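PDB 7E6I: glucose-6-phosphate 1-dehydrogenase from Kluyveromyces lactis, which catalyses the NADP-dependent oxidation of glucose 6-phosphate to 6-phosphogluconolactone, the first step of the oxidative pentose-phosphate pathway. Local coordinates for residues C313-A318 with K459-G464; P332-A337 with A476-T481. One frame throughout, in Å; residues are numbered along the deposited sequence.

Contact 1 of 2, residues C313-A318 with K459-G464; sequences CVTFAA and KIYPYG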
ATOM      1  N   CYS A 313     -21.349  -9.793  -3.283  1.00 38.53           N
ATOM      2  CA  CYS A 313     -20.061  -9.181  -2.983  1.00 36.67           C
ATOM      3  C   CYS A 313     -18.932 -10.209  -3.055  1.00 36.41           C
ATOM      4  O   CYS A 313     -19.033 -11.310  -2.501  1.00 34.10           O
ATOM      5  CB  CYS A 313     -20.082  -8.531  -1.609  1.00 37.09           C
ATOM      6  SG  CYS A 313     -18.563  -7.625  -1.248  1.00 38.19           S
ATOM      7  N   VAL A 314     -17.848  -9.833  -3.724  1.00 34.26           N
ATOM      8  CA  VAL A 314     -16.683 -10.697  -3.885  1.00 36.04           C
ATOM      9  C   VAL A 314     -15.739 -10.480  -2.706  1.00 31.95           C
ATOM     10  O   VAL A 314     -15.226  -9.373  -2.511  1.00 30.77           O
ATOM     11  CB  VAL A 314     -15.973 -10.405  -5.216  1.00 36.01           C
ATOM     12  CG1 VAL A 314     -14.761 -11.248  -5.346  1.00 34.59           C
ATOM     13  CG2 VAL A 314     -16.900 -10.668  -6.388  1.00 36.09           C
ATOM     14  N   THR A 315     -15.479 -11.538  -1.935  1.00 30.78           N
ATOM     15  CA  THR A 315     -14.478 -11.477  -0.872  1.00 30.90           C
ATOM     16  C   THR A 315     -13.194 -12.224  -1.231  1.00 28.09           C
ATOM     17  O   THR A 315     -12.211 -12.153  -0.480  1.00 26.33           O
ATOM     18  CB  THR A 315     -15.062 -12.012   0.451  1.00 31.82           C
ATOM     19  OG1 THR A 315     -15.334 -13.412   0.336  1.00 31.42           O
ATOM     20  CG2 THR A 315     -16.362 -11.298   0.788  1.00 35.27           C
ATOM     21  N   PHE A 316     -13.179 -12.934  -2.360  1.00 28.37           N
ATOM     22  CA  PHE A 316     -11.977 -13.542  -2.906  1.00 28.33           C
ATOM     23  C   PHE A 316     -12.007 -13.356  -4.407  1.00 29.64           C
ATOM     24  O   PHE A 316     -13.025 -13.654  -5.036  1.00 32.27           O
ATOM     25  CB  PHE A 316     -11.883 -15.044  -2.591  1.00 31.25           C
ATOM     26  CG  PHE A 316     -10.735 -15.731  -3.285  1.00 31.66           C
ATOM     27  CD1 PHE A 316     -10.805 -16.070  -4.627  1.00 32.81           C
ATOM     28  CD2 PHE A 316      -9.581 -16.020  -2.595  1.00 31.87           C
ATOM     29  CE1 PHE A 316      -9.753 -16.658  -5.257  1.00 32.74           C
ATOM     30  CE2 PHE A 316      -8.530 -16.616  -3.227  1.00 33.32           C
ATOM     31  CZ  PHE A 316      -8.617 -16.935  -4.566  1.00 32.31           C
ATOM     32  N   ALA A 317     -10.880 -12.946  -4.986  1.00 29.31           N
ATOM     33  CA  ALA A 317     -10.755 -12.845  -6.436  1.00 29.19           C
ATOM     34  C   ALA A 317      -9.362 -13.259  -6.881  1.00 26.82           C
ATOM     35  O   ALA A 317      -8.360 -12.870  -6.274  1.00 25.81           O
ATOM     36  CB  ALA A 317     -11.041 -11.418  -6.933  1.00 26.22           C
ATOM     37  N   ALA A 318      -9.306 -14.029  -7.964  1.00 28.12           N
ATOM     38  CA  ALA A 318      -8.077 -14.281  -8.701  1.00 25.82           C
ATOM     39  C   ALA A 318      -8.290 -13.744 -10.106  1.00 29.26           C
ATOM     40  O   ALA A 318      -9.335 -14.005 -10.710  1.00 31.77           O
ATOM     41  CB  ALA A 318      -7.727 -15.770  -8.716  1.00 24.19           C
ATOM     42  N   LYS A 459     -18.774 -17.876  -6.381  1.00 41.49           N
ATOM     43  CA  LYS A 459     -18.831 -19.195  -5.786  1.00 40.18           C
ATOM     44  C   LYS A 459     -18.556 -19.090  -4.288  1.00 38.67           C
ATOM     45  O   LYS A 459     -17.784 -18.242  -3.842  1.00 39.80           O
ATOM     46  CB  LYS A 459     -17.836 -20.114  -6.485  1.00 39.98           C
ATOM     47  CG  LYS A 459     -16.699 -20.586  -5.615  1.00 48.71           C
ATOM     48  CD  LYS A 459     -15.743 -21.506  -6.392  1.00 57.11           C
ATOM     49  CE  LYS A 459     -15.538 -21.063  -7.847  1.00 51.34           C
ATOM     50  NZ  LYS A 459     -14.491 -21.899  -8.510  1.00 54.10           N
ATOM     51  N   ILE A 460     -19.226 -19.931  -3.504  1.00 37.74           N
ATOM     52  CA  ILE A 460     -19.119 -19.887  -2.047  1.00 38.04           C
ATOM     53  C   ILE A 460     -17.942 -20.742  -1.606  1.00 39.65           C
ATOM     54  O   ILE A 460     -17.670 -21.795  -2.194  1.00 46.57           O
ATOM     55  CB  ILE A 460     -20.432 -20.352  -1.388  1.00 40.58           C
ATOM     56  CG1 ILE A 460     -21.593 -19.496  -1.890  1.00 37.49           C
ATOM     57  CG2 ILE A 460     -20.355 -20.247   0.126  1.00 35.01           C
ATOM     58  CD1 ILE A 460     -21.538 -18.073  -1.357  1.00 38.94           C
ATOM     59  N   TYR A 461     -17.219 -20.289  -0.580  1.00 37.78           N
ATOM     60  CA  TYR A 461     -16.105 -21.074  -0.049  1.00 41.63           C
ATOM     61  C   TYR A 461     -16.156 -20.973   1.466  1.00 39.86           C
ATOM     62  O   TYR A 461     -16.518 -19.921   2.003  1.00 40.98           O
ATOM     63  CB  TYR A 461     -14.721 -20.612  -0.571  1.00 40.77           C
ATOM     64  CG  TYR A 461     -14.298 -19.210  -0.178  1.00 36.95           C
ATOM     65  CD1 TYR A 461     -14.679 -18.115  -0.941  1.00 36.26           C
ATOM     66  CD2 TYR A 461     -13.506 -18.985   0.936  1.00 34.90           C
ATOM     67  CE1 TYR A 461     -14.303 -16.832  -0.600  1.00 33.51           C
ATOM     68  CE2 TYR A 461     -13.127 -17.707   1.287  1.00 35.37           C
ATOM     69  CZ  TYR A 461     -13.528 -16.629   0.512  1.00 34.83           C
ATOM     70  OH  TYR A 461     -13.147 -15.340   0.847  1.00 31.11           O
ATOM     71  N   PRO A 462     -15.831 -22.044   2.175  1.00 42.56           N
ATOM     72  CA  PRO A 462     -15.980 -22.017   3.635  1.00 43.31           C
ATOM     73  C   PRO A 462     -14.935 -21.123   4.277  1.00 43.13           C
ATOM     74  O   PRO A 462     -13.760 -21.135   3.895  1.00 39.90           O
ATOM     75  CB  PRO A 462     -15.790 -23.483   4.046  1.00 41.23           C
ATOM     76  CG  PRO A 462     -14.995 -24.077   2.930  1.00 43.02           C
ATOM     77  CD  PRO A 462     -15.387 -23.353   1.674  1.00 40.55           C
ATOM     78  N   TYR A 463     -15.385 -20.342   5.254  1.00 39.85           N
ATOM     79  CA  TYR A 463     -14.483 -19.554   6.075  1.00 40.58           C
ATOM     80  C   TYR A 463     -13.338 -20.432   6.552  1.00 44.08           C
ATOM     81  O   TYR A 463     -13.563 -21.511   7.110  1.00 46.12           O
ATOM     82  CB  TYR A 463     -15.267 -18.987   7.257  1.00 42.17           C
ATOM     83  CG  TYR A 463     -14.664 -17.846   8.068  1.00 43.01           C
ATOM     84  CD1 TYR A 463     -13.439 -17.973   8.715  1.00 42.24           C
ATOM     85  CD2 TYR A 463     -15.386 -16.667   8.261  1.00 44.15           C
ATOM     86  CE1 TYR A 463     -12.928 -16.925   9.496  1.00 44.07           C
ATOM     87  CE2 TYR A 463     -14.884 -15.619   9.031  1.00 43.97           C
ATOM     88  CZ  TYR A 463     -13.663 -15.751   9.648  1.00 43.78           C
ATOM     89  OH  TYR A 463     -13.186 -14.702  10.406  1.00 42.04           O
ATOM     90  N   GLY A 464     -12.106 -19.999   6.271  1.00 41.04           N
ATOM     91  CA  GLY A 464     -10.922 -20.620   6.813  1.00 36.28           C
ATOM     92  C   GLY A 464     -10.232 -21.585   5.882  1.00 41.62           C
ATOM     93  O   GLY A 464      -9.164 -22.099   6.236  1.00 42.22           O
TER

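Contact 2 of 2, residues P332-A337 with A476-T481; sequences PIVMRA and ADHGYT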
ATOM      1  N   PRO A 332       1.883 -15.277 -18.318  1.00 26.61           N
ATOM      2  CA  PRO A 332       0.626 -15.136 -17.569  1.00 29.45           C
ATOM      3  C   PRO A 332       0.906 -14.612 -16.166  1.00 26.46           C
ATOM      4  O   PRO A 332       1.764 -15.138 -15.457  1.00 25.37           O
ATOM      5  CB  PRO A 332       0.053 -16.558 -17.539  1.00 28.30           C
ATOM      6  CG  PRO A 332       1.143 -17.462 -18.069  1.00 27.59           C
ATOM      7  CD  PRO A 332       2.376 -16.659 -18.336  1.00 25.00           C
ATOM      8  N   ILE A 333       0.180 -13.565 -15.777  1.00 24.02           N
ATOM      9  CA  ILE A 333       0.305 -12.946 -14.464  1.00 24.89           C
ATOM     10  C   ILE A 333      -1.004 -13.136 -13.707  1.00 26.73           C
ATOM     11  O   ILE A 333      -2.086 -12.935 -14.269  1.00 27.48           O
ATOM     12  CB  ILE A 333       0.652 -11.460 -14.609  1.00 25.74           C
ATOM     13  CG1 ILE A 333       2.031 -11.322 -15.234  1.00 24.36           C
ATOM     14  CG2 ILE A 333       0.551 -10.728 -13.284  1.00 23.58           C
ATOM     15  CD1 ILE A 333       2.250  -9.958 -15.823  1.00 25.40           C
ATOM     16  N   VAL A 334      -0.921 -13.536 -12.441  1.00 25.39           N
ATOM     17  CA  VAL A 334      -2.111 -13.681 -11.615  1.00 23.63           C
ATOM     18  C   VAL A 334      -1.962 -12.824 -10.364  1.00 22.61           C
ATOM     19  O   VAL A 334      -0.927 -12.868  -9.680  1.00 22.25           O
ATOM     20  CB  VAL A 334      -2.373 -15.148 -11.237  1.00 23.63           C
ATOM     21  CG1 VAL A 334      -3.529 -15.234 -10.224  1.00 23.69           C
ATOM     22  CG2 VAL A 334      -2.697 -15.967 -12.467  1.00 24.29           C
ATOM     23  N   MET A 335      -2.995 -12.049 -10.062  1.00 23.11           N
ATOM     24  CA  MET A 335      -3.155 -11.429  -8.753  1.00 22.14           C
ATOM     25  C   MET A 335      -4.319 -12.121  -8.072  1.00 24.15           C
ATOM     26  O   MET A 335      -5.376 -12.304  -8.684  1.00 26.89           O
ATOM     27  CB  MET A 335      -3.426  -9.933  -8.869  1.00 19.39           C
ATOM     28  CG  MET A 335      -2.172  -9.081  -9.038  1.00 29.31           C
ATOM     29  SD  MET A 335      -2.550  -7.301  -9.079  1.00 44.47           S
ATOM     30  CE  MET A 335      -4.289  -7.348  -8.667  1.00 20.82           C
ATOM     31  N   ARG A 336      -4.133 -12.517  -6.821  1.00 23.55           N
ATOM     32  CA  ARG A 336      -5.201 -13.200  -6.110  1.00 26.29           C
ATOM     33  C   ARG A 336      -5.233 -12.721  -4.666  1.00 23.56           C
ATOM     34  O   ARG A 336      -4.194 -12.644  -4.004  1.00 25.01           O
ATOM     35  CB  ARG A 336      -5.048 -14.729  -6.197  1.00 23.46           C
ATOM     36  CG  ARG A 336      -3.746 -15.332  -5.659  1.00 22.94           C
ATOM     37  CD  ARG A 336      -3.692 -16.811  -6.072  1.00 24.94           C
ATOM     38  NE  ARG A 336      -2.396 -17.481  -5.919  1.00 24.67           N
ATOM     39  CZ  ARG A 336      -2.019 -18.121  -4.814  1.00 29.07           C
ATOM     40  NH1 ARG A 336      -2.837 -18.153  -3.774  1.00 29.94           N
ATOM     41  NH2 ARG A 336      -0.839 -18.736  -4.743  1.00 29.61           N
ATOM     42  N   ALA A 337      -6.425 -12.371  -4.198  1.00 24.64           N
ATOM     43  CA  ALA A 337      -6.627 -11.803  -2.873  1.00 26.21           C
ATOM     44  C   ALA A 337      -7.900 -12.381  -2.264  1.00 31.40           C
ATOM     45  O   ALA A 337      -8.915 -12.517  -2.957  1.00 26.89           O
ATOM     46  CB  ALA A 337      -6.737 -10.280  -2.932  1.00 21.35           C
ATOM     47  N   ALA A 476      -2.604 -23.438 -12.597  1.00 31.47           N
ATOM     48  CA  ALA A 476      -1.990 -24.284 -13.612  1.00 32.41           C
ATOM     49  C   ALA A 476      -2.376 -23.847 -15.014  1.00 30.75           C
ATOM     50  O   ALA A 476      -1.612 -24.058 -15.955  1.00 33.87           O
ATOM     51  CB  ALA A 476      -2.362 -25.746 -13.367  1.00 30.86           C
ATOM     52  N   ASP A 477      -3.529 -23.218 -15.163  1.00 31.06           N
ATOM     53  CA  ASP A 477      -3.914 -22.605 -16.424  1.00 31.19           C
ATOM     54  C   ASP A 477      -3.130 -21.340 -16.725  1.00 34.11           C
ATOM     55  O   ASP A 477      -3.186 -20.847 -17.854  1.00 35.59           O
ATOM     56  CB  ASP A 477      -5.395 -22.252 -16.373  1.00 39.02           C
ATOM     57  CG  ASP A 477      -6.148 -22.738 -17.561  1.00 45.98           C
ATOM     58  OD1 ASP A 477      -5.667 -22.538 -18.703  1.00 49.28           O
ATOM     59  OD2 ASP A 477      -7.234 -23.313 -17.336  1.00 58.50           O
ATOM     60  N   HIS A 478      -2.440 -20.774 -15.741  1.00 32.26           N
ATOM     61  CA  HIS A 478      -1.670 -19.552 -15.935  1.00 31.17           C
ATOM     62  C   HIS A 478      -0.180 -19.812 -15.771  1.00 31.77           C
ATOM     63  O   HIS A 478       0.567 -18.984 -15.245  1.00 28.24           O
ATOM     64  CB  HIS A 478      -2.144 -18.461 -14.985  1.00 29.18           C
ATOM     65  CG  HIS A 478      -3.489 -17.931 -15.339  1.00 29.55           C
ATOM     66  ND1 HIS A 478      -4.644 -18.655 -15.131  1.00 30.74           N
ATOM     67  CD2 HIS A 478      -3.865 -16.779 -15.939  1.00 25.85           C
ATOM     68  CE1 HIS A 478      -5.679 -17.955 -15.560  1.00 29.90           C
ATOM     69  NE2 HIS A 478      -5.231 -16.817 -16.068  1.00 31.23           N
ATOM     70  N   GLY A 479       0.256 -20.983 -16.218  1.00 32.05           N
ATOM     71  CA  GLY A 479       1.666 -21.256 -16.362  1.00 32.28           C
ATOM     72  C   GLY A 479       2.362 -21.755 -15.127  1.00 30.83           C
ATOM     73  O   GLY A 479       3.578 -21.973 -15.173  1.00 33.21           O
ATOM     74  N   TYR A 480       1.651 -21.953 -14.026  1.00 30.27           N
ATOM     75  CA  TYR A 480       2.303 -22.491 -12.843  1.00 29.41           C
ATOM     76  C   TYR A 480       2.377 -24.015 -12.912  1.00 32.62           C
ATOM     77  O   TYR A 480       1.371 -24.700 -13.113  1.00 34.70           O
ATOM     78  CB  TYR A 480       1.594 -22.057 -11.571  1.00 27.17           C
ATOM     79  CG  TYR A 480       2.433 -22.376 -10.369  1.00 28.45           C
ATOM     80  CD1 TYR A 480       3.477 -21.533  -9.987  1.00 25.47           C
ATOM     81  CD2 TYR A 480       2.224 -23.536  -9.638  1.00 28.18           C
ATOM     82  CE1 TYR A 480       4.266 -21.821  -8.900  1.00 26.73           C
ATOM     83  CE2 TYR A 480       3.011 -23.831  -8.543  1.00 30.45           C
ATOM     84  CZ  TYR A 480       4.032 -22.965  -8.180  1.00 30.81           C
ATOM     85  OH  TYR A 480       4.827 -23.246  -7.099  1.00 30.15           O
ATOM     86  N   THR A 481       3.576 -24.542 -12.734  1.00 30.73           N
ATOM     87  CA  THR A 481       3.829 -25.974 -12.785  1.00 33.84           C
ATOM     88  C   THR A 481       3.933 -26.461 -11.347  1.00 33.08           C
ATOM     89  O   THR A 481       4.811 -26.020 -10.597  1.00 31.29           O
ATOM     90  CB  THR A 481       5.104 -26.249 -13.582  1.00 33.80           C
ATOM     91  OG1 THR A 481       4.810 -26.113 -14.974  1.00 38.43           O
ATOM     92  CG2 THR A 481       5.650 -27.655 -13.312  1.00 33.45           C
TER
HETATM   93  O   HOH W   1       0.737 -16.658 -13.286  1.00 27.59           O

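Contact 1 of 2, residues C313-A318 with K459-G464
Tyr-461 sends its ring toward Thr-315 and Phe-316 with CG lying between its backbone N and carbonyl carbon (chi1 64°), while Thr-315 holds OG1 in the same staggered position (chi1 67°). The two side chains meet obliquely at their hydroxyls, where Thr-315 OG1 donates to Tyr-461 OH over 3.0 Å. Beside that bond, Phe-316 CB rests against Tyr-461 CE1 at 3.6 Å; beyond CB the phenyl ring leads off toward Pro-468 and Leu-471. The nearest CA atoms, of Phe-316 and Tyr-461, are 9.1 Å apart, as expected for strands separated by a third. That third strand is 285-291; its Gly-288 is faced by both Thr-315 and Phe-316, a classic beta bulge. The phenol is used twice, since Tyr-461 OH is also bonded to the backbone O of Lys-339, a residue of the glucose 6-phosphate pocket. A phenylalanine in place of Tyr-461 would probably leave both the Thr-315 hydroxyl and the Lys-339 carbonyl without this partner in a buried place. Since a carbonyl can only accept, Tyr-461 OH must be the donor to Lys-339 O while accepting from Thr-315, making it a link between the edge strand, the bulge and the backbone of Lys-339.

Contact 2 of 2, residues P332-A337 with A476-T481
Pro-332 and Val-334 pack against His-478 in a partly buried, mainly van der Waals contact, where the turn following helix 471-476 meets the beginning of strand 333-338 in the large mixed sheet. The backbones come close at one end, with 5.2 Å between the CA atoms of Pro-332 and His-478, and the two segments bury 172 Å² together. Two side chains of 332-337 do the touching. Pro-332 lays its ring on the turn's backbone, CG lying 3.3 Å from the carbonyl O of His-478. Val-334 comes at about a right angle to the histidine side chain, and its CG2 methyl is 3.6 Å from CG of His-478, placed obliquely to the imidazole. With CG1 anti to the backbone N (chi1 173°), CG2 is the branch that is turned to the histidine. A water lies 2.8 Å from Pro-332 O and 3.0 Å from His-478 O, well placed to bridge them, although other acceptors compete for its protons.

The imidazole is fixed from outside the segments: ND1 is bonded to Phe-474 O, NE2 to Asp-284 OD2, and the ring stacks on that of Phe-474. Because both partners are acceptors, the ring is likely to be doubly protonated. Ala-476 to Gly-479 form a type I beta turn. At Gly-479, phi is 86°, and a CB would lie only 3.1 Å from Pro-332 CG, so both backbone and neighbour favour glycine.

Val-334 and Arg-336 touch helix 471-476, whereas Ile-333, Met-335 and Ala-337 touch helix 236-254. A mixed sheet with helices against it is the architecture of the C-terminal domain of glucose-6-phosphate dehydrogenases, and Arg-336 on this strand probably belongs to the second NADP site, as in relatives.

In the fold
From the N terminus the order is 313-318, 332-337, 459-464, 476-481, so the two loops cross: contact 2 begins inside the 140 residues that contact 1 closes and ends beyond them, after 138 of its own. Their first segments lie on successive antiparallel neighbours, strands 316-321 and 333-338, joined where Ala-317 N meets Ala-337 O at 2.9 Å, a probable hydrogen bond. Ala-318 CB also packs on Arg-336 CB, at 3.8 Å. With centres about 17 Å apart, contact 1 ties the start of the first to the edge strand 459-462, whereas contact 2 ties the second to the turn after helix 471-476, all within the C-terminal domain family.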